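Aminopeptidase (Aneurinibacillus sp. AM-1, PDB 5IB9) probably acts as a zinc-dependent aminopeptidase that removes residues from the amino end of peptides, and carries a protease-associated domain beside its catalytic domain. Local coordinates at residues Asp92-Thr104 against Lys111-Ile125. Sequence-based numbering, arbitrary orientation.
Sequences DVTAELVYVGLGT and KDLNGKIALIQRGNI
Val100 wedges its two methyls between the turn and the strand that follow it in the chain: CG1 meets Leu113 CD2 tip to tip at 3.8 Å, while CG2 rests on Ile120 CG1 at 3.6 Å. Val98, on the face of Ala118, lays its CB against that Leu113 methyl, so one branched leucine serves Val98 of the strand and Val100 just past its end. On the opposite face, with Ile117 and Leu119, Leu97 has CG anti to the backbone N (chi1 -175°), which carries CD1 over Ile117 CG2 (3.7 Å) and on to Leu119 CB. The strands run parallel, residues 97-99 level with 117-119. Ile117 N donates to Glu96 O, Val98 N to Ile117 O, Leu119 N to Val98 O and Val100 N to Leu119 O; past the end of strand 92-99, Gly101 O still accepts from Gln121 N (2.9 Å). Gly101 suits the second position of the type II' turn Val100-Gly103, where phi is positive; Gly103 closes it, and a CB there would press on Ile120 CG2. Glu96 and Lys116 lie side by side, the lysine bent at its last torsion (chi4 -47°) to bring NZ 3.1 Å from Glu96 OE1, on the anti lone pair, in a salt bridge. A methionine in place of Lys116 would probably leave the Glu96 carboxylate without this countercharge and freer to turn. The two strands belong to the beta-alpha-beta unit of the protease-associated domain, its crossover containing helix 105-109, which Thr104 caps, OG1 accepting from Asp107 N; strand 187-210 lies beside 92-99 and 141-145 beside 117-121, and Leu181 of helix 171-182 covers Leu97, Tyr99 and Leu119, where buried leucines suit sheet-helix packing.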
loop_
_atom_site.group_PDB
_atom_site.type_symbol
_atom_site.label_atom_id
_atom_site.label_comp_id
_atom_site.label_asym_id
_atom_site.label_seq_id
_atom_site.Cartn_x
_atom_site.Cartn_y
_atom_site.Cartn_z
ATOM N N ASP A 92 22.600 -0.424 -22.370
ATOM C CA ASP A 92 23.817 -0.617 -23.123
ATOM C C ASP A 92 23.858 0.567 -24.085
ATOM O O ASP A 92 23.400 0.497 -25.239
ATOM C CB ASP A 92 23.776 -1.949 -23.882
ATOM C CG ASP A 92 25.077 -2.243 -24.590
ATOM O OD1 ASP A 92 25.147 -3.296 -25.277
ATOM O OD2 ASP A 92 26.017 -1.401 -24.456
ATOM N N VAL A 93 24.364 1.686 -23.587
ATOM C CA VAL A 93 24.272 2.922 -24.339
ATOM C C VAL A 93 25.641 3.599 -24.410
ATOM O O VAL A 93 26.373 3.683 -23.427
ATOM C CB VAL A 93 23.162 3.850 -23.771
ATOM C CG1 VAL A 93 23.359 4.061 -22.292
ATOM C CG2 VAL A 93 23.130 5.179 -24.510
ATOM N N THR A 94 25.997 3.993 -25.635
ATOM C CA THR A 94 27.206 4.773 -25.909
ATOM C C THR A 94 26.688 6.035 -26.528
ATOM O O THR A 94 25.970 5.978 -27.546
ATOM C CB THR A 94 28.134 4.023 -26.910
ATOM O OG1 THR A 94 28.794 2.980 -26.196
ATOM C CG2 THR A 94 29.227 4.971 -27.545
ATOM N N ALA A 95 26.994 7.190 -25.903
ATOM C CA ALA A 95 26.428 8.441 -26.374
ATOM C C ALA A 95 27.087 9.629 -25.750
ATOM O O ALA A 95 27.917 9.470 -24.876
ATOM C CB ALA A 95 24.938 8.526 -26.135
ATOM N N GLU A 96 26.730 10.822 -26.242
ATOM C CA GLU A 96 27.324 12.051 -25.707
ATOM C C GLU A 96 26.934 12.231 -24.226
ATOM O O GLU A 96 25.816 11.920 -23.848
ATOM C CB GLU A 96 26.848 13.276 -26.477
ATOM C CG GLU A 96 27.686 14.480 -26.088
ATOM C CD GLU A 96 27.191 15.757 -26.700
ATOM O OE1 GLU A 96 26.238 15.761 -27.507
ATOM O OE2 GLU A 96 27.778 16.790 -26.384
ATOM N N LEU A 97 27.893 12.655 -23.430
ATOM C CA LEU A 97 27.700 13.006 -21.990
ATOM C C LEU A 97 27.409 14.464 -21.814
ATOM O O LEU A 97 28.163 15.313 -22.297
ATOM C CB LEU A 97 28.959 12.537 -21.230
ATOM C CG LEU A 97 28.884 12.718 -19.714
ATOM C CD1 LEU A 97 27.928 11.619 -19.175
ATOM C CD2 LEU A 97 30.318 12.596 -19.102
ATOM N N VAL A 98 26.331 14.788 -21.088
ATOM C CA VAL A 98 25.846 16.159 -20.944
ATOM C C VAL A 98 25.689 16.436 -19.470
ATOM O O VAL A 98 24.916 15.718 -18.769
ATOM C CB VAL A 98 24.452 16.431 -21.645
ATOM C CG1 VAL A 98 24.078 17.895 -21.526
ATOM C CG2 VAL A 98 24.511 15.999 -23.101
ATOM N N TYR A 99 26.396 17.464 -19.024
ATOM C CA TYR A 99 26.290 17.930 -17.626
ATOM C C TYR A 99 25.024 18.714 -17.403
ATOM O O TYR A 99 24.752 19.715 -18.087
ATOM C CB TYR A 99 27.507 18.769 -17.263
ATOM C CG TYR A 99 27.457 19.451 -15.922
ATOM C CD1 TYR A 99 27.358 18.695 -14.732
ATOM C CD2 TYR A 99 27.472 20.836 -15.838
ATOM C CE1 TYR A 99 27.319 19.311 -13.474
ATOM C CE2 TYR A 99 27.446 21.479 -14.596
ATOM C CZ TYR A 99 27.375 20.705 -13.417
ATOM O OH TYR A 99 27.345 21.356 -12.212
ATOM N N VAL A 100 24.217 18.264 -16.430
ATOM C CA VAL A 100 22.961 18.971 -16.162
ATOM C C VAL A 100 22.840 19.399 -14.710
ATOM O O VAL A 100 21.732 19.407 -14.166
ATOM C CB VAL A 100 21.707 18.188 -16.574
ATOM C CG1 VAL A 100 21.666 17.979 -18.102
ATOM C CG2 VAL A 100 21.644 16.868 -15.818
ATOM N N GLY A 101 23.968 19.736 -14.085
ATOM C CA GLY A 101 23.898 20.357 -12.755
ATOM C C GLY A 101 23.398 19.356 -11.743
ATOM O O GLY A 101 23.867 18.229 -11.727
ATOM N N LEU A 102 22.506 19.794 -10.853
ATOM C CA LEU A 102 21.912 18.898 -9.814
ATOM C C LEU A 102 20.728 18.071 -10.348
ATOM O O LEU A 102 20.191 17.216 -9.637
ATOM C CB LEU A 102 21.459 19.693 -8.567
ATOM C CG LEU A 102 22.360 20.302 -7.490
ATOM C CD1 LEU A 102 23.716 19.587 -7.248
ATOM C CD2 LEU A 102 22.497 21.848 -7.685
ATOM N N GLY A 103 20.313 18.336 -11.586
ATOM C CA GLY A 103 19.250 17.566 -12.227
ATOM C C GLY A 103 17.805 17.907 -11.850
ATOM O O GLY A 103 16.906 17.091 -12.092
ATOM N N THR A 104 17.564 19.114 -11.320
ATOM C CA THR A 104 16.193 19.611 -11.035
ATOM C C THR A 104 15.414 19.754 -12.332
ATOM O O THR A 104 15.992 19.636 -13.400
ATOM C CB THR A 104 16.224 21.000 -10.378
ATOM O OG1 THR A 104 16.533 21.981 -11.389
ATOM C CG2 THR A 104 17.266 21.044 -9.264
ATOM N N LYS A 111 18.513 21.902 -21.668
ATOM C CA LYS A 111 19.489 21.083 -22.407
ATOM C C LYS A 111 18.871 20.042 -23.335
ATOM O O LYS A 111 17.703 19.631 -23.173
ATOM C CB LYS A 111 20.486 20.413 -21.456
ATOM C CG LYS A 111 21.628 21.302 -21.002
ATOM C CD LYS A 111 21.365 21.847 -19.608
ATOM C CE LYS A 111 22.202 23.094 -19.327
ATOM N NZ LYS A 111 22.497 23.256 -17.872
ATOM N N ASP A 112 19.666 19.618 -24.313
ATOM C CA ASP A 112 19.257 18.533 -25.206
ATOM C C ASP A 112 19.835 17.175 -24.754
ATOM O O ASP A 112 21.053 16.914 -24.891
ATOM C CB ASP A 112 19.629 18.847 -26.665
ATOM C CG ASP A 112 19.307 17.696 -27.624
ATOM O OD1 ASP A 112 20.033 17.572 -28.642
ATOM O OD2 ASP A 112 18.336 16.925 -27.370
ATOM N N LEU A 113 18.956 16.329 -24.212
ATOM C CA LEU A 113 19.351 15.040 -23.640
ATOM C C LEU A 113 18.930 13.850 -24.449
ATOM O O LEU A 113 19.354 12.744 -24.157
ATOM C CB LEU A 113 18.807 14.890 -22.212
ATOM C CG LEU A 113 19.223 15.945 -21.194
ATOM C CD1 LEU A 113 18.669 15.629 -19.834
ATOM C CD2 LEU A 113 20.716 15.968 -21.123
ATOM N N ASN A 114 18.098 14.055 -25.477
ATOM C CA ASN A 114 17.510 12.912 -26.143
ATOM C C ASN A 114 18.585 11.995 -26.731
ATOM O O ASN A 114 19.403 12.415 -27.565
ATOM C CB ASN A 114 16.457 13.361 -27.190
ATOM C CG ASN A 114 15.910 12.184 -28.046
ATOM O OD1 ASN A 114 15.371 11.177 -27.534
ATOM N ND2 ASN A 114 16.065 12.314 -29.369
ATOM N N GLY A 115 18.642 10.749 -26.255
ATOM C CA GLY A 115 19.627 9.816 -26.786
ATOM C C GLY A 115 20.968 9.899 -26.060
ATOM O O GLY A 115 21.840 9.070 -26.292
ATOM N N LYS A 116 21.079 10.819 -25.109
ATOM C CA LYS A 116 22.355 11.102 -24.462
ATOM C C LYS A 116 22.436 10.614 -23.008
ATOM O O LYS A 116 21.470 10.049 -22.490
ATOM C CB LYS A 116 22.558 12.598 -24.556
ATOM C CG LYS A 116 22.777 13.054 -26.077
ATOM C CD LYS A 116 22.839 14.579 -26.191
ATOM C CE LYS A 116 22.817 14.999 -27.669
ATOM N NZ LYS A 116 23.789 14.199 -28.540
ATOM N N ILE A 117 23.599 10.811 -22.354
ATOM C CA ILE A 117 23.780 10.291 -20.990
ATOM C C ILE A 117 23.902 11.518 -20.139
ATOM O O ILE A 117 24.676 12.423 -20.499
ATOM C CB ILE A 117 25.061 9.433 -20.880
ATOM C CG1 ILE A 117 24.899 8.176 -21.725
ATOM C CG2 ILE A 117 25.329 9.042 -19.445
ATOM C CD1 ILE A 117 26.240 7.487 -21.972
ATOM N N ALA A 118 23.117 11.644 -19.044
ATOM C CA ALA A 118 23.215 12.817 -18.200
ATOM C C ALA A 118 24.254 12.641 -17.108
ATOM O O ALA A 118 24.319 11.587 -16.532
ATOM C CB ALA A 118 21.885 13.121 -17.574
ATOM N N LEU A 119 25.083 13.662 -16.870
ATOM C CA LEU A 119 25.993 13.693 -15.732
ATOM C C LEU A 119 25.381 14.629 -14.730
ATOM O O LEU A 119 25.071 15.784 -15.053
ATOM C CB LEU A 119 27.340 14.283 -16.163
ATOM C CG LEU A 119 28.425 14.223 -15.062
ATOM C CD1 LEU A 119 28.977 12.815 -14.725
ATOM C CD2 LEU A 119 29.604 15.129 -15.510
ATOM N N ILE A 120 25.209 14.132 -13.495
ATOM C CA ILE A 120 24.411 14.856 -12.542
ATOM C C ILE A 120 25.141 14.742 -11.233
ATOM O O ILE A 120 25.675 13.651 -10.891
ATOM C CB ILE A 120 23.025 14.188 -12.316
ATOM C CG1 ILE A 120 22.236 14.032 -13.623
ATOM C CG2 ILE A 120 22.239 15.028 -11.322
ATOM C CD1 ILE A 120 20.789 13.427 -13.460
ATOM N N GLN A 121 25.165 15.879 -10.540
ATOM C CA GLN A 121 25.878 16.036 -9.296
ATOM C C GLN A 121 24.891 15.681 -8.179
ATOM O O GLN A 121 23.735 16.138 -8.197
ATOM C CB GLN A 121 26.322 17.488 -9.123
ATOM C CG GLN A 121 26.667 17.851 -7.686
ATOM C CD GLN A 121 27.632 19.032 -7.580
ATOM O OE1 GLN A 121 28.831 18.837 -7.278
ATOM N NE2 GLN A 121 27.123 20.240 -7.828
ATOM N N ARG A 122 25.370 14.877 -7.233
ATOM C CA ARG A 122 24.586 14.546 -6.012
ATOM C C ARG A 122 24.230 15.823 -5.273
ATOM O O ARG A 122 25.078 16.724 -5.130
ATOM C CB ARG A 122 25.413 13.638 -5.096
ATOM C CG ARG A 122 24.706 13.257 -3.749
ATOM C CD ARG A 122 25.454 12.123 -3.097
ATOM N NE ARG A 122 24.993 11.850 -1.729
ATOM C CZ ARG A 122 25.571 10.979 -0.910
ATOM N NH1 ARG A 122 25.086 10.823 0.316
ATOM N NH2 ARG A 122 26.619 10.253 -1.302
ATOM N N GLY A 123 22.985 15.899 -4.813
ATOM C CA GLY A 123 22.574 16.931 -3.881
ATOM C C GLY A 123 21.159 17.407 -4.056
ATOM O O GLY A 123 20.561 17.259 -5.131
ATOM N N ASN A 124 20.608 17.961 -2.970
ATOM C CA ASN A 124 19.301 18.651 -2.966
ATOM C C ASN A 124 18.039 17.811 -3.157
ATOM O O ASN A 124 17.130 17.910 -2.339
ATOM C CB ASN A 124 19.249 19.810 -3.957
ATOM C CG ASN A 124 20.110 20.990 -3.554
ATOM O OD1 ASN A 124 19.708 22.142 -3.758
ATOM N ND2 ASN A 124 21.308 20.723 -3.016
ATOM N N ILE A 125 17.962 17.043 -4.247
ATOM C CA ILE A 125 16.791 16.220 -4.586
ATOM C C ILE A 125 17.154 14.710 -4.572
ATOM O O ILE A 125 18.336 14.365 -4.429
ATOM C CB ILE A 125 16.091 16.670 -5.920
ATOM C CG1 ILE A 125 17.039 16.606 -7.149
ATOM C CG2 ILE A 125 15.502 18.054 -5.779
ATOM C CD1 ILE A 125 16.280 16.773 -8.449
HETATM O O HOH W 1 24.868 11.114 -28.510
#